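Local coordinates for protein xylulose kinase (PDB 2ITM) that phosphorylates D-xylulose to D-xylulose 5-phosphate at the expense of ATP, as a homodimeric sugar kinase of the FGGY family, at residues Leu133-Gln136 against Glu141-Arg144; Gly126-Lys131 against Asp147-Pro152; Thr174-Val179 against Cys192-Asp197; Val117-Leu122 against Asp186-Ala191; Ser10-Ile15 against Asp53-Ala58. One frame throughout, in Å; residues are numbered along the deposited sequence.

Contact 1: Leu133-Gln136 against Glu141-Arg144; sequences LWVQ and EIFR
Phe143 holds CG anti to its backbone N (chi1 -168°), and Gln136 does the same before running on fully extended through chi2, which lays the glutamine chain lengthwise over one face of the phenyl ring. Gln136 CB sits nearly above the ring, 3.8 Å from the Phe143 centroid and 19° off the normal, a CH-pi contact displaced toward the rim on the CD1 side, where Gln136 CB and Phe143 CD1 are 3.6 Å apart. The chain then follows the ring to its far end: Gln136 CD comes within 4.0 Å of Phe143 CE2. The amide plane lies only 21° from that of the ring, so the polar end is stacked on the aromatic face rather than pointed at it.

Next to this stack the contact is aliphatic. Val135 turns its CG1 branch toward the second helix, and CG1 meets Ile142 CG2 at 3.9 Å and, more loosely, Phe143 CB at 4.3 Å. The bulk of the isoleucine, its CG1-CD1 arm, leads away from the valine. No hydrogen bond joins the two segments, and the contact rests on the ring face and these aliphatic carbons. Gln136 also lies against Asp193, and the far end of Phe143 reaches the backbone of Cys192 and Asp193, so the pair is backed by the 192-197 loop.

Helices 128-138 and 140-143 follow each other with a very short link, and the contact joins these two consecutive helices where the chain turns between them, at the periphery of the FGGY N-terminal domain and away from the annotated sites.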
# COMPACT_ATOMS: atom_id res chain seq x y z
N LEU A 133 -37.96 -0.74 13.13
CA LEU A 133 -37.66 -1.61 14.26
C LEU A 133 -36.71 -0.96 15.25
O LEU A 133 -36.92 -1.03 16.44
CB LEU A 133 -37.11 -2.94 13.79
CG LEU A 133 -38.00 -4.17 13.97
CD1 LEU A 133 -39.05 -4.21 12.89
CD2 LEU A 133 -37.19 -5.43 13.96
N TRP A 134 -35.66 -0.31 14.75
CA TRP A 134 -34.73 0.40 15.61
C TRP A 134 -35.41 1.49 16.43
O TRP A 134 -35.22 1.57 17.63
CB TRP A 134 -33.57 1.00 14.80
CG TRP A 134 -32.50 1.62 15.62
CD1 TRP A 134 -31.33 1.06 15.99
CD2 TRP A 134 -32.49 2.94 16.18
NE1 TRP A 134 -30.59 1.93 16.74
CE2 TRP A 134 -31.28 3.10 16.87
CE3 TRP A 134 -33.38 4.01 16.16
CZ2 TRP A 134 -30.94 4.27 17.53
CZ3 TRP A 134 -33.04 5.16 16.81
CH2 TRP A 134 -31.84 5.29 17.49
N VAL A 135 -36.22 2.31 15.78
CA VAL A 135 -36.98 3.31 16.50
C VAL A 135 -37.91 2.69 17.54
O VAL A 135 -37.94 3.13 18.68
CB VAL A 135 -37.77 4.22 15.54
CG1 VAL A 135 -38.78 5.07 16.31
CG2 VAL A 135 -36.82 5.11 14.76
N GLN A 136 -38.63 1.66 17.16
CA GLN A 136 -39.43 0.94 18.13
C GLN A 136 -38.63 0.52 19.35
O GLN A 136 -39.10 0.62 20.47
CB GLN A 136 -40.11 -0.27 17.51
CG GLN A 136 -41.09 -0.92 18.47
CD GLN A 136 -41.72 -2.17 17.93
OE1 GLN A 136 -42.81 -2.53 18.34
NE2 GLN A 136 -41.03 -2.84 17.01
N GLU A 141 -41.20 5.90 22.61
CA GLU A 141 -42.06 7.05 22.76
C GLU A 141 -42.39 7.68 21.42
O GLU A 141 -43.51 8.09 21.19
CB GLU A 141 -41.36 8.07 23.65
CG GLU A 141 -40.38 7.46 24.63
CD GLU A 141 -39.03 7.13 24.00
OE1 GLU A 141 -38.26 6.39 24.63
OE2 GLU A 141 -38.75 7.60 22.89
N ILE A 142 -41.40 7.76 20.54
CA ILE A 142 -41.61 8.13 19.15
C ILE A 142 -42.48 7.14 18.40
O ILE A 142 -43.42 7.52 17.74
CB ILE A 142 -40.28 8.28 18.42
CG1 ILE A 142 -39.39 9.33 19.08
CG2 ILE A 142 -40.50 8.53 16.97
CD1 ILE A 142 -39.91 10.69 19.02
N PHE A 143 -42.13 5.86 18.48
CA PHE A 143 -42.86 4.83 17.75
C PHE A 143 -44.35 4.88 18.03
O PHE A 143 -45.17 4.77 17.13
CB PHE A 143 -42.32 3.44 18.07
CG PHE A 143 -42.81 2.38 17.15
CD1 PHE A 143 -42.22 2.16 15.93
CD2 PHE A 143 -43.89 1.59 17.50
CE1 PHE A 143 -42.68 1.20 15.09
CE2 PHE A 143 -44.35 0.61 16.67
CZ PHE A 143 -43.74 0.42 15.45
N ARG A 144 -44.69 5.04 19.30
CA ARG A 144 -46.06 5.15 19.77
C ARG A 144 -46.88 6.18 19.00
O ARG A 144 -48.08 6.06 18.89
CB ARG A 144 -46.05 5.52 21.25
CG ARG A 144 -47.06 4.79 22.11
CD ARG A 144 -47.04 5.21 23.58
NE ARG A 144 -47.92 4.37 24.40
CZ ARG A 144 -47.91 4.34 25.73
NH1 ARG A 144 -47.08 5.11 26.42
NH2 ARG A 144 -48.74 3.53 26.38

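Contact 2: Gly126-Lys131 against Asp147-Pro152; sequences GFTAPK and DKVLLP
In the N-terminal domain of this FGGY kinase, helix 128-138 packs against strand 148-150, which pairs antiparallel with strand 81-83; Thr128 meets Val149 of the strand and Leu151 just after it. Its two branches divide the work. Thr128 CG2 faces Val149 CG1 at 4.3 Å, while Thr128 OG1 lies 3.8 Å from Leu151 CD2. CG2 is anti to the backbone N and OG1 beside it (chi1 -41°), and the hydroxyl is hydrogen-bonded to the carbonyl of His78, a substrate-binding residue. This buried polar atom is thus satisfied although the partners across the contact are apolar. Leu151 stands at the N-cap position of helix 152-161, where the strand gives way to the next helix. At the other end of the strand, Asp147 and Lys148 both face Leu83 in a classic beta bulge.

A second link to the same residue comes from Lys131, whose buried ammonium group bonds the carbonyls of His78 and Ile94. It also closes the start of its own segment: Lys131 NZ reaches Gly126 O at 2.8 Å, arriving from above the carbonyl plane, 46° out of it.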
# COMPACT_ATOMS: atom_id res chain seq x y z
N GLY A 126 -29.68 0.35 5.38
CA GLY A 126 -30.11 1.50 4.62
C GLY A 126 -31.58 1.46 4.24
O GLY A 126 -32.16 2.49 3.94
N PHE A 127 -32.16 0.27 4.26
CA PHE A 127 -33.56 0.09 3.92
C PHE A 127 -34.49 0.52 5.04
O PHE A 127 -34.10 0.58 6.19
CB PHE A 127 -33.84 -1.35 3.52
CG PHE A 127 -33.08 -1.81 2.32
CD1 PHE A 127 -33.05 -3.15 1.98
CD2 PHE A 127 -32.41 -0.92 1.51
CE1 PHE A 127 -32.36 -3.58 0.89
CE2 PHE A 127 -31.72 -1.34 0.43
CZ PHE A 127 -31.69 -2.67 0.11
N THR A 128 -35.72 0.84 4.68
CA THR A 128 -36.61 1.57 5.56
C THR A 128 -37.07 0.72 6.76
O THR A 128 -37.07 1.17 7.89
CB THR A 128 -37.82 2.09 4.77
OG1 THR A 128 -37.38 2.58 3.50
CG2 THR A 128 -38.40 3.31 5.43
N ALA A 129 -37.44 -0.52 6.48
CA ALA A 129 -38.07 -1.39 7.46
C ALA A 129 -37.28 -1.59 8.76
O ALA A 129 -37.82 -1.39 9.81
CB ALA A 129 -38.43 -2.69 6.85
N PRO A 130 -36.02 -1.97 8.68
CA PRO A 130 -35.21 -2.12 9.86
C PRO A 130 -35.05 -0.83 10.65
O PRO A 130 -34.91 -0.87 11.86
CB PRO A 130 -33.86 -2.60 9.35
CG PRO A 130 -33.84 -2.23 7.96
CD PRO A 130 -35.23 -2.24 7.47
N LYS A 131 -35.06 0.30 9.98
CA LYS A 131 -34.99 1.60 10.61
C LYS A 131 -36.12 1.77 11.60
O LYS A 131 -35.94 2.32 12.67
CB LYS A 131 -35.04 2.72 9.60
CG LYS A 131 -33.74 2.94 8.85
CD LYS A 131 -33.90 3.96 7.75
CE LYS A 131 -32.82 3.82 6.71
NZ LYS A 131 -33.05 4.67 5.53
N ASP A 147 -48.02 7.82 12.70
CA ASP A 147 -49.22 7.69 11.90
C ASP A 147 -48.88 7.36 10.48
O ASP A 147 -49.62 6.70 9.79
CB ASP A 147 -50.07 8.96 12.00
CG ASP A 147 -51.46 8.78 11.41
OD1 ASP A 147 -51.76 9.35 10.35
OD2 ASP A 147 -52.32 8.08 11.93
N LYS A 148 -47.72 7.83 10.05
CA LYS A 148 -47.31 7.74 8.66
C LYS A 148 -45.80 7.65 8.54
O LYS A 148 -45.06 8.34 9.24
CB LYS A 148 -47.83 8.95 7.88
CG LYS A 148 -48.52 8.61 6.61
CD LYS A 148 -49.72 7.75 6.88
CE LYS A 148 -50.93 8.33 6.22
NZ LYS A 148 -52.05 7.39 6.24
N VAL A 149 -45.36 6.79 7.64
CA VAL A 149 -43.98 6.70 7.22
C VAL A 149 -43.84 7.04 5.73
O VAL A 149 -44.40 6.38 4.88
CB VAL A 149 -43.41 5.30 7.49
CG1 VAL A 149 -42.02 5.15 6.94
CG2 VAL A 149 -43.44 4.99 8.96
N LEU A 150 -43.10 8.10 5.44
CA LEU A 150 -42.92 8.54 4.07
C LEU A 150 -41.47 8.50 3.65
O LEU A 150 -40.58 8.90 4.40
CB LEU A 150 -43.49 9.94 3.86
CG LEU A 150 -44.98 10.18 4.09
CD1 LEU A 150 -45.29 11.61 3.82
CD2 LEU A 150 -45.80 9.28 3.22
N LEU A 151 -41.23 8.03 2.45
CA LEU A 151 -39.96 8.25 1.81
C LEU A 151 -39.75 9.74 1.53
O LEU A 151 -40.67 10.52 1.59
CB LEU A 151 -39.87 7.41 0.53
CG LEU A 151 -39.89 5.90 0.73
CD1 LEU A 151 -40.30 5.19 -0.53
CD2 LEU A 151 -38.54 5.42 1.19
N PRO A 152 -38.53 10.12 1.25
CA PRO A 152 -38.16 11.54 1.28
C PRO A 152 -38.88 12.35 0.20
O PRO A 152 -39.43 13.40 0.50
CB PRO A 152 -36.65 11.50 1.07
CG PRO A 152 -36.24 10.20 1.65
CD PRO A 152 -37.32 9.25 1.31

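Contact 3: Thr174-Val179 against Cys192-Asp197; sequences TMWLDV and CDLSRD. With SO4 (sulfate ion), chain D.
Trp176 presents its N-H edge to Cys192, while Leu194 meets the six-membered ring obliquely; both partners lie at the Schellman motif that ends helix 186-190, in which Asp193, at positive phi, is the C-prime residue and Leu194 N bonds Leu189 O. The indole N-H is directed at the sulfur, moderately bent: Trp176 NE1 donates to Cys192 SG at 3.5 Å with an N-H...S angle of 158°, and SG lies only 2° out of the ring plane. The sulfur is therefore an edge partner, 4.6 Å from the centroid of the five-membered ring, and not a lid over the face. At the other ring, the CD1 methyl of Leu194 comes to 3.5 Å from Trp176 CZ2. Replacing Trp176 with leucine removes the indole N-H, and would probably leave Cys192 SG without its donor and a gap beside the Leu194 methyl.

The backbone of Trp176 is held as well: its N donates to Thr174 OG1 at 2.9 Å, an ST turn that fixes the chain just before the ring. Ala129 and Leu132 of helix 128-138 also touch the indole, which makes it a wedge between that helix and the loop.

Farther along, the chain of Arg196 bends at chi3 and turns the edge of its guanidinium to a sulfate ion, probably from the crystallisation liquor. Arg196 NH2 also forms a salt bridge with Asp183. Two donors grip a single sulfate oxygen in the guanidinium plane: O2 is 2.8 Å from Arg196 NH2 and 3.1 Å from Arg196 NE.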
# COMPACT_ATOMS: atom_id res chain seq x y z
N THR A 174 -38.50 0.03 0.60
CA THR A 174 -38.84 0.05 2.01
C THR A 174 -38.57 -1.28 2.70
O THR A 174 -38.27 -1.32 3.87
CB THR A 174 -40.31 0.47 2.24
OG1 THR A 174 -41.20 -0.49 1.67
CG2 THR A 174 -40.64 1.76 1.55
N MET A 175 -38.70 -2.35 1.92
CA MET A 175 -38.85 -3.71 2.41
C MET A 175 -40.20 -4.03 3.02
O MET A 175 -40.33 -5.02 3.72
CB MET A 175 -37.72 -4.11 3.36
CG MET A 175 -36.32 -3.85 2.86
SD MET A 175 -35.95 -4.55 1.26
CE MET A 175 -36.03 -6.25 1.66
N TRP A 176 -41.19 -3.20 2.77
CA TRP A 176 -42.55 -3.54 3.16
C TRP A 176 -43.36 -3.94 1.94
O TRP A 176 -44.47 -4.43 2.07
CB TRP A 176 -43.24 -2.37 3.88
CG TRP A 176 -42.64 -1.95 5.19
CD1 TRP A 176 -42.32 -2.75 6.23
CD2 TRP A 176 -42.29 -0.62 5.58
NE1 TRP A 176 -41.80 -2.01 7.26
CE2 TRP A 176 -41.77 -0.69 6.88
CE3 TRP A 176 -42.36 0.62 4.97
CZ2 TRP A 176 -41.34 0.43 7.58
CZ3 TRP A 176 -41.92 1.72 5.65
CH2 TRP A 176 -41.42 1.62 6.95
N LEU A 177 -42.80 -3.71 0.76
CA LEU A 177 -43.48 -4.03 -0.48
C LEU A 177 -43.29 -5.46 -0.97
O LEU A 177 -42.19 -5.99 -0.99
CB LEU A 177 -43.12 -3.05 -1.59
CG LEU A 177 -44.05 -3.14 -2.81
CD1 LEU A 177 -45.32 -2.36 -2.59
CD2 LEU A 177 -43.34 -2.68 -4.06
N ASP A 178 -44.38 -6.08 -1.37
CA ASP A 178 -44.32 -7.29 -2.15
C ASP A 178 -44.04 -6.98 -3.61
O ASP A 178 -44.92 -6.56 -4.34
CB ASP A 178 -45.62 -8.08 -2.02
CG ASP A 178 -45.52 -9.45 -2.64
OD1 ASP A 178 -45.11 -9.56 -3.81
OD2 ASP A 178 -45.83 -10.48 -2.03
N VAL A 179 -42.80 -7.19 -4.03
CA VAL A 179 -42.31 -6.63 -5.27
C VAL A 179 -42.93 -7.31 -6.49
O VAL A 179 -43.18 -6.66 -7.50
CB VAL A 179 -40.79 -6.67 -5.35
CG1 VAL A 179 -40.32 -6.27 -6.72
CG2 VAL A 179 -40.18 -5.79 -4.30
N CYS A 192 -43.06 -5.53 11.66
CA CYS A 192 -42.53 -4.29 12.16
C CYS A 192 -43.56 -3.58 13.03
O CYS A 192 -43.35 -2.46 13.46
CB CYS A 192 -42.11 -3.39 11.00
SG CYS A 192 -40.90 -4.10 9.87
N ASP A 193 -44.68 -4.25 13.28
CA ASP A 193 -45.78 -3.64 14.01
C ASP A 193 -46.30 -2.39 13.32
O ASP A 193 -46.45 -1.34 13.93
CB ASP A 193 -45.36 -3.31 15.43
CG ASP A 193 -46.38 -3.71 16.45
OD1 ASP A 193 -47.55 -3.32 16.30
OD2 ASP A 193 -46.10 -4.43 17.42
N LEU A 194 -46.56 -2.52 12.04
CA LEU A 194 -47.13 -1.44 11.28
C LEU A 194 -48.31 -2.00 10.53
O LEU A 194 -48.51 -3.20 10.50
CB LEU A 194 -46.10 -0.87 10.33
CG LEU A 194 -44.91 -0.22 11.02
CD1 LEU A 194 -43.83 0.19 10.06
CD2 LEU A 194 -45.35 0.94 11.87
N SER A 195 -49.10 -1.12 9.95
CA SER A 195 -50.17 -1.54 9.10
C SER A 195 -50.23 -0.67 7.86
O SER A 195 -49.57 0.36 7.79
CB SER A 195 -51.50 -1.48 9.83
OG SER A 195 -51.90 -0.14 10.02
N ARG A 196 -51.03 -1.10 6.90
CA ARG A 196 -51.22 -0.39 5.64
C ARG A 196 -51.68 1.04 5.86
O ARG A 196 -51.41 1.91 5.05
CB ARG A 196 -52.22 -1.14 4.76
CG ARG A 196 -51.96 -2.62 4.66
CD ARG A 196 -52.96 -3.38 3.82
NE ARG A 196 -52.96 -2.92 2.44
CZ ARG A 196 -52.40 -3.57 1.44
NH1 ARG A 196 -51.78 -4.72 1.64
NH2 ARG A 196 -52.45 -3.07 0.23
N ASP A 197 -52.38 1.26 6.96
CA ASP A 197 -52.87 2.57 7.34
C ASP A 197 -51.72 3.54 7.61
O ASP A 197 -51.90 4.74 7.57
CB ASP A 197 -53.74 2.46 8.60
CG ASP A 197 -54.77 1.35 8.50
OD1 ASP A 197 -55.85 1.59 7.94
OD2 ASP A 197 -54.58 0.20 8.96
S SO4 D . -55.24 -0.54 0.01
O1 SO4 D . -55.30 -0.33 -1.42
O2 SO4 D . -53.85 -0.68 0.43
O3 SO4 D . -55.85 0.60 0.69
O4 SO4 D . -55.98 -1.76 0.34

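Contact 4: Val117-Leu122 against Asp186-Ala191; sequences VITGNL and DVMLQA
Ile118 and Thr119 meet Val187 and Met188 through aliphatic contacts alone, with no hydrogen bond across the two segments. The branches of Ile118 separate to serve two partners. Its CD1 end reaches outward to Val187 CB at 4.2 Å, near the solvent-facing side, while Ile118 CG2 lies 4.2 Å from Met188 CG on the more buried side. Met188 is curled, with all three side-chain torsions near -60°, and this brings its terminal methyl back toward the first helix, where Met188 CE stands 4.3 Å from Thr119 CG2. The approaches are those of loose van der Waals packing. Leu108 of helix 102-111 also touches Met188, so that side chain sits among three helices.

The polar interactions of the two segments are mostly local to each helix. Thr119 OG1 is hydrogen-bonded to Ser115 O, one turn back in its helix. The same oxygen accepts from Asn121 N at 3.1 Å in an ST turn, although its modelled position is less certain. Gly120 leaves the helix with positive phi, a conformation that favours glycine, and so ends helix 115-119. On the other side, Gln190 N bonds Asp186 O at 2.9 Å within helix 186-190, and Ser185 OG takes the N-H of Met188.

Past the helix end, Asn121 touches His275 and Phe277 of strand 275-278, in the C-terminal domain. The pairing is thus apolar helix-helix packing in the N-terminal domain of an FGGY kinase, on a segment that leads to the face between the two lobes, with the side chain of Thr119 about 12 Å from the bound xylulose.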
# COMPACT_ATOMS: atom_id res chain seq x y z
N VAL A 117 -37.85 -13.65 -0.10
CA VAL A 117 -38.75 -14.09 -1.16
C VAL A 117 -39.78 -13.01 -1.49
O VAL A 117 -40.10 -12.81 -2.63
CB VAL A 117 -39.51 -15.36 -0.78
CG1 VAL A 117 -40.78 -15.41 -1.49
CG2 VAL A 117 -38.76 -16.56 -1.13
N ILE A 118 -40.28 -12.34 -0.47
CA ILE A 118 -41.26 -11.31 -0.63
C ILE A 118 -40.64 -10.02 -1.13
O ILE A 118 -41.19 -9.43 -2.00
CB ILE A 118 -42.02 -11.04 0.70
CG1 ILE A 118 -42.69 -12.30 1.24
CG2 ILE A 118 -43.07 -10.00 0.56
CD1 ILE A 118 -43.14 -12.13 2.62
N THR A 119 -39.51 -9.61 -0.61
CA THR A 119 -38.90 -8.37 -1.04
C THR A 119 -38.03 -8.49 -2.27
O THR A 119 -37.83 -7.52 -2.98
CB THR A 119 -38.09 -7.71 0.07
OG1 THR A 119 -36.96 -8.51 0.38
CG2 THR A 119 -38.88 -7.65 1.34
N GLY A 120 -37.51 -9.69 -2.53
CA GLY A 120 -36.56 -9.89 -3.60
C GLY A 120 -35.20 -9.36 -3.26
O GLY A 120 -34.35 -9.22 -4.11
N ASN A 121 -35.00 -9.07 -1.99
CA ASN A 121 -33.77 -8.45 -1.54
C ASN A 121 -33.22 -9.05 -0.27
O ASN A 121 -33.95 -9.59 0.54
CB ASN A 121 -33.95 -6.95 -1.36
CG ASN A 121 -34.14 -6.25 -2.66
OD1 ASN A 121 -35.25 -5.88 -3.01
ND2 ASN A 121 -33.07 -6.07 -3.39
N LEU A 122 -31.91 -8.94 -0.11
CA LEU A 122 -31.30 -9.06 1.19
C LEU A 122 -31.41 -7.78 1.98
O LEU A 122 -31.22 -6.70 1.45
CB LEU A 122 -29.85 -9.50 1.08
CG LEU A 122 -29.33 -10.33 2.24
CD1 LEU A 122 -28.95 -11.72 1.81
CD2 LEU A 122 -28.19 -9.65 2.96
N ASP A 186 -48.45 -7.59 3.98
CA ASP A 186 -49.00 -7.59 5.32
C ASP A 186 -48.03 -8.26 6.29
O ASP A 186 -47.86 -7.81 7.42
CB ASP A 186 -50.36 -8.28 5.35
CG ASP A 186 -51.48 -7.41 4.79
OD1 ASP A 186 -51.28 -6.20 4.63
OD2 ASP A 186 -52.60 -7.86 4.50
N VAL A 187 -47.39 -9.31 5.82
CA VAL A 187 -46.39 -10.03 6.58
C VAL A 187 -45.24 -9.13 7.01
O VAL A 187 -44.85 -9.11 8.15
CB VAL A 187 -45.80 -11.21 5.77
CG1 VAL A 187 -44.75 -11.91 6.53
CG2 VAL A 187 -46.92 -12.15 5.38
N MET A 188 -44.70 -8.38 6.07
CA MET A 188 -43.55 -7.56 6.34
C MET A 188 -43.90 -6.41 7.29
O MET A 188 -43.10 -6.04 8.13
CB MET A 188 -42.94 -7.05 5.03
CG MET A 188 -42.22 -8.11 4.22
SD MET A 188 -40.97 -9.02 5.11
CE MET A 188 -39.85 -7.70 5.50
N LEU A 189 -45.14 -5.88 7.17
CA LEU A 189 -45.60 -4.75 7.96
C LEU A 189 -45.90 -5.15 9.37
O LEU A 189 -45.46 -4.52 10.31
CB LEU A 189 -46.84 -4.13 7.34
CG LEU A 189 -46.66 -3.29 6.07
CD1 LEU A 189 -47.88 -3.32 5.17
CD2 LEU A 189 -46.28 -1.87 6.41
N GLN A 190 -46.67 -6.21 9.53
CA GLN A 190 -46.92 -6.79 10.84
C GLN A 190 -45.64 -6.99 11.63
O GLN A 190 -45.55 -6.64 12.79
CB GLN A 190 -47.68 -8.10 10.69
CG GLN A 190 -49.12 -8.02 11.14
CD GLN A 190 -50.11 -8.47 10.09
OE1 GLN A 190 -49.84 -9.40 9.34
NE2 GLN A 190 -51.26 -7.82 10.05
N ALA A 191 -44.64 -7.56 10.97
CA ALA A 191 -43.37 -7.92 11.60
C ALA A 191 -42.68 -6.70 12.15
O ALA A 191 -41.81 -6.81 13.00
CB ALA A 191 -42.48 -8.63 10.62

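Contact 5: Ser10-Ile15 against Asp53-Ala58; sequences SGVKVI and DRAMKA
No ring lies in this interface; the planar group touched across it is the backbone carbonyl of Ala55, whose O is met by Val14 CG2 at 3.8 Å. Of the planar side-chain groups on the helix, the Asp53 carboxylate is paired within its own segment. Lys57 NZ meets Asp53 OD1 on its syn side at 2.9 Å in a salt bridge, 24° out of the carboxylate plane, and Trp220 NE1 bonds OD2, so each oxygen has a donor.

The fold is that of the actin-like ATPase domain: strand 11-17, in the mixed six-stranded sheet of the N-terminal domain, is covered by helix 45-62. The axes of strand segment 11-15 and helix segment 53-58 approach to 8.3 Å, with an angle of 30° between their directions. Alternation along the strand turns Val12 and Val14 to the helix and Lys13 and Ile15 to the opposite side. Ala55 gives the helix a short side chain at the closest point, its CB lying 4.1 Å from Val12 CG2 and 4.0 Å from Val14 CG1, one methyl between two valines. Arg54 forms a salt bridge with Glu29 of the neighbouring strand 23-30. The side chain of Val12 is about 7 Å from that of Asp6, a residue inferred to be important for activity.

Replacing Val14 with alanine takes away both methyls, and is likely to open a gap over Ala55 and let the Met56 thioether turn. Chi1 of -49° puts Val14 CG1 beside the backbone N, the place from which it meets Met56. That side chain folds back at chi2 and chi3, setting Met56 SD 3.7 Å from Val14 CG1.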
# COMPACT_ATOMS: atom_id res chain seq x y z
N SER A 10 -27.33 15.52 -1.30
CA SER A 10 -26.43 16.64 -1.11
C SER A 10 -26.98 17.91 -1.72
O SER A 10 -26.37 18.95 -1.61
CB SER A 10 -25.07 16.34 -1.70
OG SER A 10 -25.15 16.21 -3.08
N GLY A 11 -28.13 17.79 -2.35
CA GLY A 11 -28.89 18.93 -2.82
C GLY A 11 -30.18 18.58 -3.55
O GLY A 11 -30.46 17.43 -3.83
N VAL A 12 -30.97 19.61 -3.85
CA VAL A 12 -32.06 19.48 -4.81
C VAL A 12 -31.79 20.10 -6.17
O VAL A 12 -31.19 21.15 -6.28
CB VAL A 12 -33.39 19.98 -4.27
CG1 VAL A 12 -33.77 19.28 -3.02
CG2 VAL A 12 -33.36 21.48 -4.05
N LYS A 13 -32.24 19.40 -7.20
CA LYS A 13 -32.18 19.91 -8.54
C LYS A 13 -33.57 19.97 -9.14
O LYS A 13 -34.33 19.02 -9.06
CB LYS A 13 -31.26 19.05 -9.39
CG LYS A 13 -31.14 19.48 -10.82
CD LYS A 13 -30.39 18.47 -11.64
CE LYS A 13 -29.27 19.10 -12.41
NZ LYS A 13 -28.64 18.15 -13.34
N VAL A 14 -33.92 21.12 -9.73
CA VAL A 14 -35.13 21.27 -10.52
C VAL A 14 -34.83 21.64 -11.96
O VAL A 14 -33.93 22.43 -12.22
CB VAL A 14 -36.11 22.29 -9.90
CG1 VAL A 14 -36.32 22.02 -8.43
CG2 VAL A 14 -35.64 23.70 -10.12
N ILE A 15 -35.58 21.06 -12.88
CA ILE A 15 -35.44 21.36 -14.29
C ILE A 15 -36.74 21.72 -14.97
O ILE A 15 -37.83 21.33 -14.54
CB ILE A 15 -34.78 20.20 -15.04
CG1 ILE A 15 -35.72 19.01 -15.18
CG2 ILE A 15 -33.45 19.82 -14.39
CD1 ILE A 15 -35.25 18.01 -16.18
N ASP A 53 -38.31 24.84 -2.36
CA ASP A 53 -38.94 26.14 -2.55
C ASP A 53 -38.01 27.16 -3.17
O ASP A 53 -38.29 27.71 -4.21
CB ASP A 53 -39.48 26.65 -1.21
CG ASP A 53 -40.41 27.84 -1.37
OD1 ASP A 53 -40.27 28.78 -0.59
OD2 ASP A 53 -41.32 27.89 -2.21
N ARG A 54 -36.89 27.40 -2.52
CA ARG A 54 -35.79 28.19 -3.06
C ARG A 54 -35.50 27.91 -4.52
O ARG A 54 -35.48 28.81 -5.34
CB ARG A 54 -34.55 27.92 -2.23
CG ARG A 54 -33.46 28.94 -2.36
CD ARG A 54 -32.49 28.94 -1.19
NE ARG A 54 -31.16 29.41 -1.56
CZ ARG A 54 -30.16 29.57 -0.70
NH1 ARG A 54 -30.35 29.30 0.58
NH2 ARG A 54 -28.98 30.00 -1.11
N ALA A 55 -35.26 26.64 -4.82
CA ALA A 55 -34.88 26.23 -6.16
C ALA A 55 -35.94 26.56 -7.20
O ALA A 55 -35.63 27.00 -8.29
CB ALA A 55 -34.57 24.76 -6.17
N MET A 56 -37.19 26.32 -6.86
CA MET A 56 -38.28 26.52 -7.79
C MET A 56 -38.52 28.01 -7.99
O MET A 56 -38.92 28.44 -9.05
CB MET A 56 -39.55 25.86 -7.26
CG MET A 56 -39.55 24.34 -7.32
SD MET A 56 -39.52 23.71 -8.98
CE MET A 56 -41.16 24.15 -9.44
N LYS A 57 -38.27 28.78 -6.95
CA LYS A 57 -38.35 30.22 -7.04
C LYS A 57 -37.24 30.78 -7.91
O LYS A 57 -37.47 31.64 -8.73
CB LYS A 57 -38.35 30.85 -5.64
CG LYS A 57 -39.73 30.91 -5.03
CD LYS A 57 -39.71 31.11 -3.53
CE LYS A 57 -41.12 31.12 -3.00
NZ LYS A 57 -41.18 31.33 -1.55
N ALA A 58 -36.04 30.26 -7.73
CA ALA A 58 -34.94 30.65 -8.58
C ALA A 58 -35.17 30.27 -10.03
O ALA A 58 -34.87 31.04 -10.94
CB ALA A 58 -33.66 30.09 -8.07

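Contacts 2, 3 and 5 are buried, whereas contacts 1 and 4 lie nearer the surface. Helix 128-138 serves both contact 1 and contact 2, with its stacked amide and ring at the outer end and buried, hydrogen-bonded polar groups near the substrate-binding residues. Contact 3 adjoins contacts 2 and 4: Ala129 N of contact 2 probably bonds Thr174 O of contact 3, whose loop follows directly on the helix of contact 4. The chemistry shifts accordingly, from an N-H to sulfur bond in contact 3 to aliphatic packing alone between the short helices of contact 4. Contact 5 stands apart, its centre 24 Å from that of contact 2, and is purely strand-on-helix packing of the central sheet.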